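Local coordinates for protein ATP phosphoribosyltransferase (Thermotoga maritima, PDB 1O63) that probably catalyses the first step of histidine biosynthesis, condensing ATP with 5-phosphoribose 1-diphosphate to give N'-(5'-phosphoribosyl)-ATP, at residues K104-F110 against L142-D148. Sequence-based numbering, arbitrary orientation.
Sequences KRIATKF and LSDLIVD
Two parallel strands, 104-108 and 145-148, pair Ile106 with Leu145 and Ala107 with Ile146; their axes approach to 4.5 Å, with N-to-C directions 35° apart. Arg105 O accepts from both Asp144 N (2.9 Å) and Leu145 N (3.1 Å); Ala107 N then donates to Leu145 O (3.0 Å), and Val147 N to Ala107 O (3.2 Å). Leu145 O also accepts from Ser143 OG (2.8 Å), the p rotamer bringing this short hydroxyl to the carbonyl two residues on. Where the ladder begins, the carboxylate of Asp144 does the work of a backbone carbonyl: its OD2 accepts Arg105 N (3.2 Å) and forms a salt bridge with Arg105 NE (3.3 Å, weak as a hydrogen bond), while Arg105 NH2 donates to Gly141 O. At the far end Thr108, chi1 t, donates OG1 to Val147 O (2.9 Å) and accepts Phe110 N (2.8 Å), an ST turn leading into helix 111-121. A water takes Lys109 N (2.8 Å) and donates to Val147 O (2.8 Å) and, weakly, to Asp148 OD1 (2.9 Å). Branched Ile106 and Val147 (CG2 to CG2, 3.8 Å) suit the buried face under that helix; on the other, small Ala107 fits against Ile146 and helix 136-140. Strand 104-108, helix 111-121 and parallel strand 125-129 form a beta-alpha-beta crossover, the architecture of an alpha/beta lobe in a periplasmic-binding-protein-like fold.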
ATOM      1  N   LYS A 104       9.512 -15.093  17.395  1.00 32.28           N
ATOM      2  CA  LYS A 104       9.907 -13.714  17.083  1.00 32.43           C
ATOM      3  C   LYS A 104       8.788 -12.938  16.419  1.00 31.99           C
ATOM      4  O   LYS A 104       8.238 -13.352  15.396  1.00 32.10           O
ATOM      5  CB  LYS A 104      11.184 -13.743  16.256  1.00 31.66           C
ATOM      6  CG  LYS A 104      12.350 -14.416  16.996  1.00 34.75           C
ATOM      7  CD  LYS A 104      13.038 -15.427  16.076  1.00 35.30           C
ATOM      8  CE  LYS A 104      14.306 -15.962  16.727  1.00 33.09           C
ATOM      9  NZ  LYS A 104      13.950 -16.929  17.814  1.00 32.34           N
ATOM     10  N   ARG A 105       8.392 -11.809  17.015  1.00 30.37           N
ATOM     11  CA  ARG A 105       7.345 -10.975  16.416  1.00 29.91           C
ATOM     12  C   ARG A 105       8.030  -9.993  15.434  1.00 28.44           C
ATOM     13  O   ARG A 105       8.960  -9.302  15.833  1.00 25.00           O
ATOM     14  CB  ARG A 105       6.609 -10.182  17.503  1.00 31.77           C
ATOM     15  CG  ARG A 105       5.867 -11.042  18.525  1.00 35.59           C
ATOM     16  CD  ARG A 105       5.126 -10.154  19.544  1.00 37.29           C
ATOM     17  NE  ARG A 105       5.988  -9.101  20.051  1.00 42.82           N
ATOM     18  CZ  ARG A 105       5.603  -7.919  20.523  1.00 44.15           C
ATOM     19  NH1 ARG A 105       6.504  -7.044  20.947  1.00 41.96           N
ATOM     20  NH2 ARG A 105       4.317  -7.603  20.620  1.00 46.97           N
ATOM     21  N   ILE A 106       7.721 -10.125  14.145  1.00 25.26           N
ATOM     22  CA  ILE A 106       8.360  -9.292  13.129  1.00 23.37           C
ATOM     23  C   ILE A 106       7.275  -8.533  12.344  1.00 24.84           C
ATOM     24  O   ILE A 106       6.455  -9.202  11.719  1.00 22.43           O
ATOM     25  CB  ILE A 106       9.161 -10.129  12.115  1.00 22.52           C
ATOM     26  CG1 ILE A 106      10.039 -11.164  12.841  1.00 24.86           C
ATOM     27  CG2 ILE A 106       9.983  -9.243  11.209  1.00 17.70           C
ATOM     28  CD1 ILE A 106      10.856 -12.058  11.923  1.00 27.05           C
ATOM     29  N   ALA A 107       7.368  -7.212  12.370  1.00 22.82           N
ATOM     30  CA  ALA A 107       6.486  -6.349  11.575  1.00 21.90           C
ATOM     31  C   ALA A 107       7.135  -6.121  10.217  1.00 22.12           C
ATOM     32  O   ALA A 107       8.358  -6.003  10.150  1.00 20.34           O
ATOM     33  CB  ALA A 107       6.351  -4.975  12.243  1.00 19.84           C
ATOM     34  N   THR A 108       6.314  -6.052   9.157  1.00 22.47           N
ATOM     35  CA  THR A 108       6.930  -5.845   7.830  1.00 22.25           C
ATOM     36  C   THR A 108       5.843  -5.549   6.801  1.00 21.89           C
ATOM     37  O   THR A 108       4.683  -5.922   7.020  1.00 22.18           O
ATOM     38  CB  THR A 108       7.662  -7.148   7.420  1.00 20.16           C
ATOM     39  OG1 THR A 108       8.258  -7.014   6.134  1.00 17.47           O
ATOM     40  CG2 THR A 108       6.670  -8.316   7.363  1.00 19.86           C
ATOM     41  N   LYS A 109       6.217  -4.941   5.695  1.00 22.07           N
ATOM     42  CA  LYS A 109       5.371  -4.795   4.525  1.00 23.66           C
ATOM     43  C   LYS A 109       5.572  -5.988   3.577  1.00 24.31           C
ATOM     44  O   LYS A 109       4.889  -6.108   2.542  1.00 23.00           O
ATOM     45  CB  LYS A 109       5.728  -3.543   3.710  1.00 28.94           C
ATOM     46  CG  LYS A 109       5.684  -2.256   4.505  1.00 35.99           C
ATOM     47  CD  LYS A 109       5.600  -1.050   3.588  1.00 39.92           C
ATOM     48  CE  LYS A 109       6.956  -0.621   3.122  1.00 43.93           C
ATOM     49  NZ  LYS A 109       6.955   0.746   2.515  1.00 46.74           N
ATOM     50  N   PHE A 110       6.606  -6.778   3.862  1.00 20.44           N
ATOM     51  CA  PHE A 110       6.924  -7.934   2.994  1.00 22.52           C
ATOM     52  C   PHE A 110       6.808  -9.255   3.718  1.00 23.30           C
ATOM     53  O   PHE A 110       7.801  -9.876   4.107  1.00 20.72           O
ATOM     54  CB  PHE A 110       8.370  -7.734   2.475  1.00 17.65           C
ATOM     55  CG  PHE A 110       8.574  -6.299   1.984  1.00 21.55           C
ATOM     56  CD1 PHE A 110       9.169  -5.375   2.801  1.00 18.46           C
ATOM     57  CD2 PHE A 110       8.171  -5.922   0.706  1.00 20.33           C
ATOM     58  CE1 PHE A 110       9.393  -4.070   2.374  1.00 20.70           C
ATOM     59  CE2 PHE A 110       8.396  -4.631   0.256  1.00 20.03           C
ATOM     60  CZ  PHE A 110       8.956  -3.691   1.103  1.00 19.93           C
ATOM     61  N   LEU A 142       4.773  -3.403  19.273  1.00 30.04           N
ATOM     62  CA  LEU A 142       3.996  -4.229  18.320  1.00 28.20           C
ATOM     63  C   LEU A 142       4.857  -5.393  17.840  1.00 27.11           C
ATOM     64  O   LEU A 142       4.366  -6.480  17.592  1.00 26.80           O
ATOM     65  CB  LEU A 142       3.596  -3.350  17.153  1.00 29.20           C
ATOM     66  CG  LEU A 142       2.562  -3.748  16.153  1.00 31.60           C
ATOM     67  CD1 LEU A 142       3.119  -3.872  14.748  1.00 31.61           C
ATOM     68  CD2 LEU A 142       1.750  -4.969  16.557  1.00 29.65           C
ATOM     69  N   SER A 143       6.178  -5.157  17.739  1.00 24.36           N
ATOM     70  CA  SER A 143       7.035  -6.250  17.302  1.00 25.73           C
ATOM     71  C   SER A 143       8.385  -6.188  18.007  1.00 25.53           C
ATOM     72  O   SER A 143       8.725  -5.157  18.599  1.00 25.01           O
ATOM     73  CB  SER A 143       7.242  -6.215  15.772  1.00 26.19           C
ATOM     74  OG  SER A 143       8.144  -5.198  15.374  1.00 22.60           O
ATOM     75  N   ASP A 144       9.102  -7.298  17.902  1.00 24.34           N
ATOM     76  CA  ASP A 144      10.451  -7.362  18.444  1.00 24.74           C
ATOM     77  C   ASP A 144      11.415  -6.812  17.401  1.00 24.43           C
ATOM     78  O   ASP A 144      12.413  -6.155  17.678  1.00 23.71           O
ATOM     79  CB  ASP A 144      10.768  -8.825  18.785  1.00 29.94           C
ATOM     80  CG  ASP A 144       9.887  -9.362  19.911  1.00 33.70           C
ATOM     81  OD1 ASP A 144      10.057  -8.881  21.039  1.00 33.74           O
ATOM     82  OD2 ASP A 144       9.065 -10.275  19.683  1.00 35.15           O
ATOM     83  N   LEU A 145      11.135  -7.157  16.135  1.00 20.74           N
ATOM     84  CA  LEU A 145      12.002  -6.912  15.024  1.00 20.36           C
ATOM     85  C   LEU A 145      11.184  -6.442  13.797  1.00 20.34           C
ATOM     86  O   LEU A 145       9.980  -6.581  13.768  1.00 21.37           O
ATOM     87  CB  LEU A 145      12.730  -8.199  14.549  1.00 18.32           C
ATOM     88  CG  LEU A 145      13.551  -8.981  15.568  1.00 24.59           C
ATOM     89  CD1 LEU A 145      13.849 -10.404  15.088  1.00 20.93           C
ATOM     90  CD2 LEU A 145      14.849  -8.280  15.921  1.00 25.28           C
ATOM     91  N   ILE A 146      11.900  -5.865  12.838  1.00 20.64           N
ATOM     92  CA  ILE A 146      11.243  -5.537  11.572  1.00 21.81           C
ATOM     93  C   ILE A 146      12.073  -6.079  10.408  1.00 19.35           C
ATOM     94  O   ILE A 146      13.255  -6.370  10.603  1.00 21.85           O
ATOM     95  CB  ILE A 146      11.043  -4.036  11.340  1.00 21.15           C
ATOM     96  CG1 ILE A 146      12.401  -3.355  11.230  1.00 22.67           C
ATOM     97  CG2 ILE A 146      10.135  -3.436  12.433  1.00 19.02           C
ATOM     98  CD1 ILE A 146      12.387  -1.876  10.936  1.00 26.74           C
ATOM     99  N   VAL A 147      11.405  -6.264   9.278  1.00 18.51           N
ATOM    100  CA  VAL A 147      12.124  -6.574   8.023  1.00 19.58           C
ATOM    101  C   VAL A 147      11.694  -5.446   7.077  1.00 20.42           C
ATOM    102  O   VAL A 147      10.495  -5.307   6.840  1.00 20.72           O
ATOM    103  CB  VAL A 147      11.804  -7.943   7.444  1.00 20.00           C
ATOM    104  CG1 VAL A 147      12.240  -8.036   5.990  1.00 19.82           C
ATOM    105  CG2 VAL A 147      12.418  -9.067   8.260  1.00 18.20           C
ATOM    106  N   ASP A 148      12.623  -4.582   6.701  1.00 20.25           N
ATOM    107  CA  ASP A 148      12.220  -3.408   5.900  1.00 22.52           C
ATOM    108  C   ASP A 148      13.361  -2.924   5.026  1.00 21.87           C
ATOM    109  O   ASP A 148      14.512  -3.354   5.168  1.00 21.72           O
ATOM    110  CB  ASP A 148      11.753  -2.273   6.817  1.00 22.29           C
ATOM    111  CG  ASP A 148      10.865  -1.255   6.145  1.00 27.60           C
ATOM    112  OD1 ASP A 148      10.449  -1.470   4.982  1.00 29.98           O
ATOM    113  OD2 ASP A 148      10.565  -0.215   6.768  1.00 28.60           O
TER
HETATM  114  O   HOH W   1       8.555  -3.494   5.874  1.00 16.95           O